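Local coordinates for protein plastocyanin (Adiantum capillus-veneris, PDB 1KDJ) that carries electrons from the cytochrome b6-f complex to P700 of photosystem I by means of a single bound copper ion, at residues A[1-12]-A[26-37]; A[51-60]-A[73-83]. All coordinates share one frame; numbering follows the deposited sequence.

From the N terminus, strand 2-5 runs out, the chain passes through strands 14-15 and 18-21, and strand 27-31 comes to lie parallel beside the first: contact 1 closes this loop and carries on to the copper ligand H37. Contact 2 opens later, when helix 49-57 and the residues behind it fold against 73-83, closing a loop over residues 61-72. The two contacts follow in series, neither nested nor crossed, on opposite sides of the chain's centre. One sheet joins them, since strand 27-31 is also paired with strand 72-75, through F29 N to F73 O and V27 N to A75 O. Contact 2 additionally reaches strand 81-86 of the other sheet.

Contact 1: residues A[1-12]-A[26-37]; sequences AKVEVGDEVGNF and AVEFTLVGETGH. With CU (copper (II) ion), chain B.
Two parallel strands of the plastocyanin beta-sandwich, 2-5 and 27-31, pair here and run on to the blue-copper site. The backbone ladder alternates: V3 N and V5 N donate to E28 O and T30 O, while T30 N and V32 N donate to V3 O and V5 O, all at 2.8 to 2.9 Å. Side chains alternate between the two faces of the sheet. V3 and V5 face the core, where short branched residues fit beside F29: V3 CB lies 3.6 Å from F29 CD1, and V5 CG2 comes to the edge of that ring. On the other face K2 runs alongside E28, but K2 NZ stays 4.7 Å from E28 OE1, which has a long, weak ion pair with K74.

Beyond the strands, V5 CG1, anti to its own N (chi1 -178°), reaches H37 CB at 3.5 Å. G6 passes close to the imidazole, where a beta carbon would collide with NE2. D7 shapes the following turn: OD1 accepts N11 N from the syn side but well out of the carboxylate plane, while OD2 takes N11 ND2 on its syn lone pair and bonds the Y15 hydroxyl. F12 stacks on H90, which with C87 and M95 completes the copper site. Histidine suits this place through its two nitrogens: H37 NE2 donates to a water that donates to N11 O. H37 ND1 binds the copper ion at 1.9 Å.

Contact 2: residues A[51-60]-A[73-83]; sequences VASELKAASM and FKAKVSTPGTY
The F73 ring has M60 CG over the centre of one face, 3.7 Å from the ring centroid, a CH-pi contact; M60 SD lies obliquely to the ring in a Met-aromatic contact. At the ring's edge, near its plane, A58 O sits 3.2 Å from F73 CE2. The ring of Y83 receives L55 CD2 over one face, offset toward the rim, and V51 CG1 obliquely at CE1; its hydroxyl donates to T79 O from above the carbonyl plane. Flexible methionine and branched leucine suit these places, since each can lay a carbon on a ring.

V51, E54 and L55 set helix 49-57 against residues 77-79 and Y83, while A58 and M60 continue along edge strand 72-75, so the segment flanks the sandwich and touches both sheets. Between the rings the backbones come close, A58 CA to A75 CA 4.7 Å, and alanine suits both sides, with A58 CB 3.9 Å from A75 CB. V51 CG2 touches T79 CG2 at 3.6 Å, the side chains roughly perpendicular.

E54 supplies the polar grip. With CG anti to its carbonyl carbon (chi1 -75°) and the chain extended beyond, its carboxylate reaches the loop at S78 and T79. OE2 takes S78 N at 2.7 Å on the syn side, whereas T79 OG1 donates to OE1 at 2.9 Å from above the carboxylate plane. An alanine here would remove both acceptors, and is likely to leave S78 N and the T79 hydroxyl without these mates and the loop less firmly held.

Water 6 donates to both E54 O and K76 O, and water 7 bridges A57 O and K74 O. A58 O is buried without a hydrogen-bonding partner, so the aromatic edge of F73 probably offers it mild electrostatic compensation.

Contact 1: residues A[1-12]-A[26-37]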
loop_
_atom_site.group_PDB
_atom_site.type_symbol
_atom_site.label_atom_id
_atom_site.label_comp_id
_atom_site.label_asym_id
_atom_site.label_seq_id
_atom_site.Cartn_x
_atom_site.Cartn_y
_atom_site.Cartn_z
ATOM N N ALA A 1 7.444 6.848 -6.412
ATOM C CA ALA A 1 7.848 5.473 -6.610
ATOM C C ALA A 1 6.600 4.861 -7.200
ATOM O O ALA A 1 5.523 5.439 -7.058
ATOM C CB ALA A 1 8.135 4.710 -5.362
ATOM N N LYS A 2 6.656 3.724 -7.868
ATOM C CA LYS A 2 5.503 3.145 -8.548
ATOM C C LYS A 2 5.466 1.732 -8.047
ATOM O O LYS A 2 6.517 1.081 -7.945
ATOM C CB LYS A 2 5.688 3.096 -10.048
ATOM C CG LYS A 2 5.854 4.381 -10.831
ATOM C CD LYS A 2 4.548 5.123 -10.952
ATOM C CE LYS A 2 4.661 6.290 -11.933
ATOM N NZ LYS A 2 5.657 7.237 -11.468
ATOM N N VAL A 3 4.292 1.201 -7.695
ATOM C CA VAL A 3 4.204 -0.186 -7.240
ATOM C C VAL A 3 3.068 -0.735 -8.071
ATOM O O VAL A 3 2.080 -0.037 -8.314
ATOM C CB VAL A 3 3.819 -0.353 -5.749
ATOM C CG1 VAL A 3 3.656 -1.828 -5.346
ATOM C CG2 VAL A 3 4.963 0.235 -4.895
ATOM N N GLU A 4 3.294 -1.926 -8.621
ATOM C CA GLU A 4 2.259 -2.630 -9.353
ATOM C C GLU A 4 1.565 -3.561 -8.369
ATOM O O GLU A 4 2.176 -4.264 -7.556
ATOM C CB GLU A 4 2.898 -3.412 -10.482
ATOM C CG GLU A 4 3.348 -2.443 -11.556
ATOM C CD GLU A 4 3.897 -3.118 -12.819
ATOM O OE1 GLU A 4 3.774 -4.330 -12.976
ATOM O OE2 GLU A 4 4.462 -2.408 -13.638
ATOM N N VAL A 5 0.245 -3.580 -8.446
ATOM C CA VAL A 5 -0.559 -4.344 -7.516
ATOM C C VAL A 5 -1.160 -5.490 -8.348
ATOM O O VAL A 5 -1.988 -5.204 -9.220
ATOM C CB VAL A 5 -1.666 -3.434 -6.951
ATOM C CG1 VAL A 5 -2.472 -4.236 -5.938
ATOM C CG2 VAL A 5 -1.072 -2.187 -6.295
ATOM N N GLY A 6 -0.739 -6.705 -8.068
ATOM C CA GLY A 6 -1.241 -7.871 -8.793
ATOM C C GLY A 6 -0.560 -7.983 -10.152
ATOM O O GLY A 6 0.299 -7.175 -10.547
ATOM N N ASP A 7 -0.965 -8.996 -10.905
ATOM C CA ASP A 7 -0.459 -9.174 -12.265
ATOM C C ASP A 7 -1.571 -9.749 -13.162
ATOM O O ASP A 7 -2.680 -10.031 -12.697
ATOM C CB ASP A 7 0.790 -10.098 -12.222
ATOM C CG ASP A 7 0.649 -11.445 -11.567
ATOM O OD1 ASP A 7 -0.443 -12.029 -11.594
ATOM O OD2 ASP A 7 1.622 -11.932 -11.010
ATOM N N GLU A 8 -1.282 -9.979 -14.441
ATOM C CA GLU A 8 -2.207 -10.557 -15.404
ATOM C C GLU A 8 -2.577 -11.995 -15.105
ATOM O O GLU A 8 -3.647 -12.431 -15.520
ATOM C CB GLU A 8 -1.647 -10.571 -16.803
ATOM C CG GLU A 8 -1.225 -9.266 -17.444
ATOM C CD GLU A 8 -2.301 -8.257 -17.770
ATOM O OE1 GLU A 8 -3.322 -8.198 -17.082
ATOM O OE2 GLU A 8 -2.093 -7.513 -18.730
ATOM N N VAL A 9 -1.738 -12.745 -14.418
ATOM C CA VAL A 9 -1.972 -14.125 -14.061
ATOM C C VAL A 9 -2.798 -14.251 -12.779
ATOM O O VAL A 9 -3.147 -15.364 -12.406
ATOM C CB VAL A 9 -0.556 -14.748 -13.966
ATOM C CG1 VAL A 9 -0.527 -16.136 -13.333
ATOM C CG2 VAL A 9 -0.029 -14.861 -15.403
ATOM N N GLY A 10 -3.149 -13.209 -12.019
ATOM C CA GLY A 10 -3.942 -13.375 -10.788
ATOM C C GLY A 10 -3.201 -13.772 -9.503
ATOM O O GLY A 10 -3.775 -14.310 -8.543
ATOM N N ASN A 11 -1.884 -13.548 -9.438
ATOM C CA ASN A 11 -1.123 -13.798 -8.222
ATOM C C ASN A 11 -1.409 -12.710 -7.192
ATOM O O ASN A 11 -1.673 -11.572 -7.559
ATOM C CB ASN A 11 0.358 -13.777 -8.482
ATOM C CG ASN A 11 0.778 -14.992 -9.248
ATOM O OD1 ASN A 11 0.592 -16.122 -8.804
ATOM N ND2 ASN A 11 1.409 -14.791 -10.389
ATOM N N PHE A 12 -1.349 -13.003 -5.919
ATOM C CA PHE A 12 -1.658 -12.005 -4.904
ATOM C C PHE A 12 -0.316 -11.415 -4.408
ATOM O O PHE A 12 0.199 -11.771 -3.333
ATOM C CB PHE A 12 -2.400 -12.680 -3.769
ATOM C CG PHE A 12 -3.650 -13.485 -4.151
ATOM C CD1 PHE A 12 -4.483 -13.069 -5.172
ATOM C CD2 PHE A 12 -3.924 -14.624 -3.405
ATOM C CE1 PHE A 12 -5.624 -13.800 -5.452
ATOM C CE2 PHE A 12 -5.064 -15.349 -3.695
ATOM C CZ PHE A 12 -5.904 -14.927 -4.710
ATOM N N ALA A 26 5.413 10.695 -3.367
ATOM C CA ALA A 26 4.242 9.867 -3.586
ATOM C C ALA A 26 4.586 8.416 -4.020
ATOM O O ALA A 26 5.560 8.100 -4.740
ATOM C CB ALA A 26 3.398 10.552 -4.646
ATOM N N VAL A 27 3.871 7.446 -3.463
ATOM C CA VAL A 27 3.969 6.064 -3.895
ATOM C C VAL A 27 2.653 5.848 -4.645
ATOM O O VAL A 27 1.577 6.040 -4.071
ATOM C CB VAL A 27 4.067 5.140 -2.710
ATOM C CG1 VAL A 27 4.246 3.710 -3.179
ATOM C CG2 VAL A 27 5.294 5.505 -1.889
ATOM N N GLU A 28 2.715 5.574 -5.949
ATOM C CA GLU A 28 1.525 5.353 -6.742
ATOM C C GLU A 28 1.382 3.850 -6.918
ATOM O O GLU A 28 2.292 3.187 -7.424
ATOM C CB GLU A 28 1.663 5.997 -8.085
ATOM C CG GLU A 28 0.338 6.042 -8.823
ATOM C CD GLU A 28 0.510 6.479 -10.272
ATOM O OE1 GLU A 28 1.076 7.561 -10.510
ATOM O OE2 GLU A 28 0.094 5.727 -11.167
ATOM N N PHE A 29 0.287 3.283 -6.435
ATOM C CA PHE A 29 -0.012 1.863 -6.567
ATOM C C PHE A 29 -0.940 1.753 -7.773
ATOM O O PHE A 29 -1.874 2.536 -7.905
ATOM C CB PHE A 29 -0.702 1.381 -5.321
ATOM C CG PHE A 29 0.131 1.396 -4.059
ATOM C CD1 PHE A 29 0.891 0.302 -3.725
ATOM C CD2 PHE A 29 0.082 2.485 -3.218
ATOM C CE1 PHE A 29 1.613 0.252 -2.555
ATOM C CE2 PHE A 29 0.818 2.429 -2.051
ATOM C CZ PHE A 29 1.576 1.333 -1.708
ATOM N N THR A 30 -0.666 0.868 -8.727
ATOM C CA THR A 30 -1.459 0.740 -9.938
ATOM C C THR A 30 -1.806 -0.719 -10.107
ATOM O O THR A 30 -0.963 -1.613 -9.995
ATOM C CB THR A 30 -0.703 1.170 -11.176
ATOM O OG1 THR A 30 -0.280 2.513 -10.940
ATOM C CG2 THR A 30 -1.560 1.111 -12.434
ATOM N N LEU A 31 -3.095 -0.953 -10.306
ATOM C CA LEU A 31 -3.627 -2.291 -10.471
ATOM C C LEU A 31 -3.182 -2.893 -11.813
ATOM O O LEU A 31 -3.280 -2.223 -12.844
ATOM C CB LEU A 31 -5.164 -2.265 -10.442
ATOM C CG LEU A 31 -5.820 -3.610 -10.628
ATOM C CD1 LEU A 31 -5.673 -4.450 -9.393
ATOM C CD2 LEU A 31 -7.264 -3.375 -10.978
ATOM N N VAL A 32 -2.692 -4.123 -11.805
ATOM C CA VAL A 32 -2.434 -4.838 -13.047
ATOM C C VAL A 32 -3.332 -6.093 -12.992
ATOM O O VAL A 32 -3.375 -6.796 -11.978
ATOM C CB VAL A 32 -0.926 -5.221 -13.148
ATOM C CG1 VAL A 32 -0.686 -5.956 -14.469
ATOM C CG2 VAL A 32 -0.042 -3.978 -13.137
ATOM N N GLY A 33 -4.032 -6.432 -14.077
ATOM C CA GLY A 33 -4.846 -7.628 -14.093
ATOM C C GLY A 33 -6.294 -7.319 -13.737
ATOM O O GLY A 33 -6.711 -6.162 -13.687
ATOM N N GLU A 34 -7.066 -8.379 -13.535
ATOM C CA GLU A 34 -8.463 -8.220 -13.226
ATOM C C GLU A 34 -8.868 -8.486 -11.788
ATOM O O GLU A 34 -9.979 -8.112 -11.410
ATOM C CB GLU A 34 -9.256 -9.108 -14.155
ATOM C CG GLU A 34 -9.943 -8.236 -15.200
ATOM C CD GLU A 34 -8.990 -7.534 -16.155
ATOM O OE1 GLU A 34 -8.292 -8.252 -16.883
ATOM O OE2 GLU A 34 -8.944 -6.296 -16.168
ATOM N N THR A 35 -8.058 -9.146 -10.963
ATOM C CA THR A 35 -8.384 -9.316 -9.559
ATOM C C THR A 35 -8.285 -7.933 -8.851
ATOM O O THR A 35 -7.246 -7.270 -8.967
ATOM C CB THR A 35 -7.390 -10.304 -8.981
ATOM O OG1 THR A 35 -7.436 -11.484 -9.788
ATOM C CG2 THR A 35 -7.689 -10.630 -7.555
ATOM N N GLY A 36 -9.339 -7.445 -8.180
ATOM C CA GLY A 36 -9.311 -6.197 -7.438
ATOM C C GLY A 36 -8.479 -6.415 -6.200
ATOM O O GLY A 36 -8.290 -7.508 -5.634
ATOM N N HIS A 37 -7.881 -5.332 -5.715
ATOM C CA HIS A 37 -6.982 -5.390 -4.559
ATOM C C HIS A 37 -7.060 -4.043 -3.873
ATOM O O HIS A 37 -7.547 -3.093 -4.475
ATOM C CB HIS A 37 -5.501 -5.571 -4.954
ATOM C CG HIS A 37 -5.167 -6.886 -5.649
ATOM N ND1 HIS A 37 -5.023 -7.965 -4.901
ATOM C CD2 HIS A 37 -4.908 -7.104 -6.980
ATOM C CE1 HIS A 37 -4.652 -8.907 -5.762
ATOM N NE2 HIS A 37 -4.589 -8.380 -6.968
HETATM CU CU CU B . -5.334 -8.413 -3.052
HETATM O O HOH W 1 -5.496 -10.654 -11.716
HETATM O O HOH W 2 -5.916 -11.130 -14.316
HETATM O O HOH W 3 -3.792 -5.021 -16.559
HETATM O O HOH W 4 -6.723 -14.191 -8.837
HETATM O O HOH W 5 -3.728 -10.388 -8.948
#

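Contact 2: residues A[51-60]-A[73-83]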
loop_
_atom_site.group_PDB
_atom_site.type_symbol
_atom_site.label_atom_id
_atom_site.label_comp_id
_atom_site.label_asym_id
_atom_site.label_seq_id
_atom_site.Cartn_x
_atom_site.Cartn_y
_atom_site.Cartn_z
ATOM N N VAL A 51 1.868 9.864 13.294
ATOM C CA VAL A 51 2.217 8.768 12.390
ATOM C C VAL A 51 0.964 7.928 12.146
ATOM O O VAL A 51 0.679 7.632 10.977
ATOM C CB VAL A 51 3.340 7.887 12.999
ATOM C CG1 VAL A 51 3.692 6.674 12.129
ATOM C CG2 VAL A 51 4.593 8.736 13.094
ATOM N N ALA A 52 0.215 7.576 13.216
ATOM C CA ALA A 52 -1.041 6.857 13.077
ATOM C C ALA A 52 -1.964 7.590 12.126
ATOM O O ALA A 52 -2.541 6.961 11.220
ATOM C CB ALA A 52 -1.749 6.724 14.412
ATOM N N SER A 53 -2.073 8.928 12.224
ATOM C CA SER A 53 -2.927 9.648 11.305
ATOM C C SER A 53 -2.397 9.658 9.896
ATOM O O SER A 53 -3.184 9.584 8.949
ATOM C CB SER A 53 -3.130 11.087 11.764
ATOM O OG SER A 53 -3.703 11.095 13.079
ATOM N N GLU A 54 -1.076 9.718 9.718
ATOM C CA GLU A 54 -0.536 9.717 8.365
ATOM C C GLU A 54 -0.805 8.413 7.655
ATOM O O GLU A 54 -1.149 8.421 6.486
ATOM C CB GLU A 54 0.951 9.836 8.293
ATOM C CG GLU A 54 1.613 11.138 8.552
ATOM C CD GLU A 54 3.072 10.903 8.255
ATOM O OE1 GLU A 54 3.731 10.177 8.991
ATOM O OE2 GLU A 54 3.504 11.431 7.253
ATOM N N LEU A 55 -0.596 7.326 8.378
ATOM C CA LEU A 55 -0.776 5.984 7.855
ATOM C C LEU A 55 -2.244 5.724 7.514
ATOM O O LEU A 55 -2.546 5.183 6.429
ATOM C CB LEU A 55 -0.249 5.018 8.880
ATOM C CG LEU A 55 1.275 4.986 9.149
ATOM C CD1 LEU A 55 1.593 3.932 10.167
ATOM C CD2 LEU A 55 2.036 4.663 7.851
ATOM N N LYS A 56 -3.191 6.171 8.370
ATOM C CA LYS A 56 -4.623 6.061 8.039
ATOM C C LYS A 56 -4.945 6.854 6.781
ATOM O O LYS A 56 -5.648 6.353 5.898
ATOM C CB LYS A 56 -5.532 6.582 9.177
ATOM C CG LYS A 56 -5.275 5.587 10.253
ATOM C CD LYS A 56 -6.166 5.725 11.455
ATOM C CE LYS A 56 -6.950 4.414 11.543
ATOM N NZ LYS A 56 -7.890 4.296 10.433
ATOM N N ALA A 57 -4.395 8.063 6.617
ATOM C CA ALA A 57 -4.622 8.858 5.427
ATOM C C ALA A 57 -3.981 8.250 4.181
ATOM O O ALA A 57 -4.344 8.559 3.059
ATOM C CB ALA A 57 -4.035 10.226 5.586
ATOM N N ALA A 58 -3.018 7.383 4.391
ATOM C CA ALA A 58 -2.311 6.757 3.292
ATOM C C ALA A 58 -2.932 5.389 3.007
ATOM O O ALA A 58 -2.368 4.613 2.227
ATOM C CB ALA A 58 -0.822 6.576 3.667
ATOM N N SER A 59 -4.050 5.035 3.659
ATOM C CA SER A 59 -4.654 3.745 3.457
ATOM C C SER A 59 -5.958 3.885 2.727
ATOM O O SER A 59 -6.645 4.905 2.768
ATOM C CB SER A 59 -4.904 3.101 4.761
ATOM O OG SER A 59 -3.706 2.874 5.470
ATOM N N MET A 60 -6.259 2.872 1.918
ATOM C CA MET A 60 -7.567 2.788 1.283
ATOM C C MET A 60 -8.557 2.362 2.351
ATOM O O MET A 60 -8.277 1.666 3.326
ATOM C CB MET A 60 -7.618 1.743 0.159
ATOM C CG MET A 60 -7.031 2.373 -1.076
ATOM S SD MET A 60 -6.805 1.222 -2.464
ATOM C CE MET A 60 -8.492 1.249 -3.023
ATOM N N PHE A 73 -3.990 4.328 -6.714
ATOM C CA PHE A 73 -4.094 4.935 -5.394
ATOM C C PHE A 73 -2.734 5.546 -5.086
ATOM O O PHE A 73 -1.718 4.874 -5.235
ATOM C CB PHE A 73 -4.380 3.894 -4.348
ATOM C CG PHE A 73 -4.425 4.439 -2.928
ATOM C CD1 PHE A 73 -5.334 5.436 -2.609
ATOM C CD2 PHE A 73 -3.559 3.929 -1.989
ATOM C CE1 PHE A 73 -5.375 5.933 -1.327
ATOM C CE2 PHE A 73 -3.613 4.431 -0.714
ATOM C CZ PHE A 73 -4.511 5.424 -0.390
ATOM N N LYS A 74 -2.695 6.762 -4.552
ATOM C CA LYS A 74 -1.447 7.468 -4.267
ATOM C C LYS A 74 -1.352 7.745 -2.763
ATOM O O LYS A 74 -2.327 8.257 -2.182
ATOM C CB LYS A 74 -1.491 8.734 -5.090
ATOM C CG LYS A 74 -0.181 9.472 -5.220
ATOM C CD LYS A 74 -0.281 10.415 -6.415
ATOM C CE LYS A 74 -0.366 9.598 -7.714
ATOM N NZ LYS A 74 0.058 10.383 -8.867
ATOM N N ALA A 75 -0.249 7.346 -2.134
ATOM C CA ALA A 75 -0.031 7.518 -0.704
ATOM C C ALA A 75 1.245 8.362 -0.468
ATOM O O ALA A 75 2.213 8.229 -1.238
ATOM C CB ALA A 75 0.179 6.180 -0.036
ATOM N N LYS A 76 1.277 9.254 0.541
ATOM C CA LYS A 76 2.453 10.061 0.904
ATOM C C LYS A 76 2.656 9.901 2.402
ATOM O O LYS A 76 1.699 10.056 3.175
ATOM C CB LYS A 76 2.239 11.536 0.628
ATOM C CG LYS A 76 2.456 11.976 -0.784
ATOM C CD LYS A 76 1.772 13.301 -0.915
ATOM C CE LYS A 76 2.406 14.151 -1.997
ATOM N NZ LYS A 76 3.610 14.767 -1.461
ATOM N N VAL A 77 3.838 9.494 2.841
ATOM C CA VAL A 77 4.188 9.360 4.238
ATOM C C VAL A 77 5.501 10.180 4.408
ATOM O O VAL A 77 6.499 10.091 3.650
ATOM C CB VAL A 77 4.409 7.887 4.605
ATOM C CG1 VAL A 77 4.807 7.802 6.080
ATOM C CG2 VAL A 77 3.128 7.057 4.380
ATOM N N SER A 78 5.398 11.152 5.315
ATOM C CA SER A 78 6.506 12.039 5.661
ATOM C C SER A 78 7.425 11.538 6.773
ATOM O O SER A 78 8.590 11.937 6.770
ATOM C CB SER A 78 5.936 13.420 6.063
ATOM O OG SER A 78 4.904 13.905 5.202
ATOM N N THR A 79 7.016 10.696 7.721
ATOM C CA THR A 79 7.839 10.304 8.845
ATOM C C THR A 79 8.802 9.172 8.518
ATOM O O THR A 79 8.347 8.097 8.120
ATOM C CB THR A 79 6.923 9.897 10.039
ATOM O OG1 THR A 79 6.135 11.057 10.297
ATOM C CG2 THR A 79 7.651 9.408 11.285
ATOM N N PRO A 80 10.122 9.327 8.666
ATOM C CA PRO A 80 11.092 8.246 8.550
ATOM C C PRO A 80 10.768 7.008 9.362
ATOM O O PRO A 80 10.346 7.087 10.515
ATOM C CB PRO A 80 12.398 8.920 8.947
ATOM C CG PRO A 80 12.232 10.310 8.414
ATOM C CD PRO A 80 10.803 10.614 8.845
ATOM N N GLY A 81 10.926 5.835 8.769
ATOM C CA GLY A 81 10.660 4.586 9.440
ATOM C C GLY A 81 10.321 3.540 8.373
ATOM O O GLY A 81 10.379 3.836 7.179
ATOM N N THR A 82 10.025 2.322 8.755
ATOM C CA THR A 82 9.622 1.278 7.828
ATOM C C THR A 82 8.195 0.936 8.201
ATOM O O THR A 82 7.861 0.844 9.394
ATOM C CB THR A 82 10.503 0.076 8.009
ATOM O OG1 THR A 82 11.805 0.529 7.631
ATOM C CG2 THR A 82 10.088 -1.134 7.158
ATOM N N TYR A 83 7.315 0.745 7.231
ATOM C CA TYR A 83 5.909 0.514 7.539
ATOM C C TYR A 83 5.462 -0.648 6.672
ATOM O O TYR A 83 5.951 -0.715 5.541
ATOM C CB TYR A 83 5.116 1.751 7.184
ATOM C CG TYR A 83 5.632 2.998 7.885
ATOM C CD1 TYR A 83 5.376 3.183 9.233
ATOM C CD2 TYR A 83 6.373 3.916 7.156
ATOM C CE1 TYR A 83 5.866 4.306 9.861
ATOM C CE2 TYR A 83 6.865 5.042 7.777
ATOM C CZ TYR A 83 6.599 5.219 9.118
ATOM O OH TYR A 83 7.073 6.361 9.736
HETATM O O HOH W 6 -0.778 10.357 4.543
HETATM O O HOH W 7 -3.565 8.763 0.302
#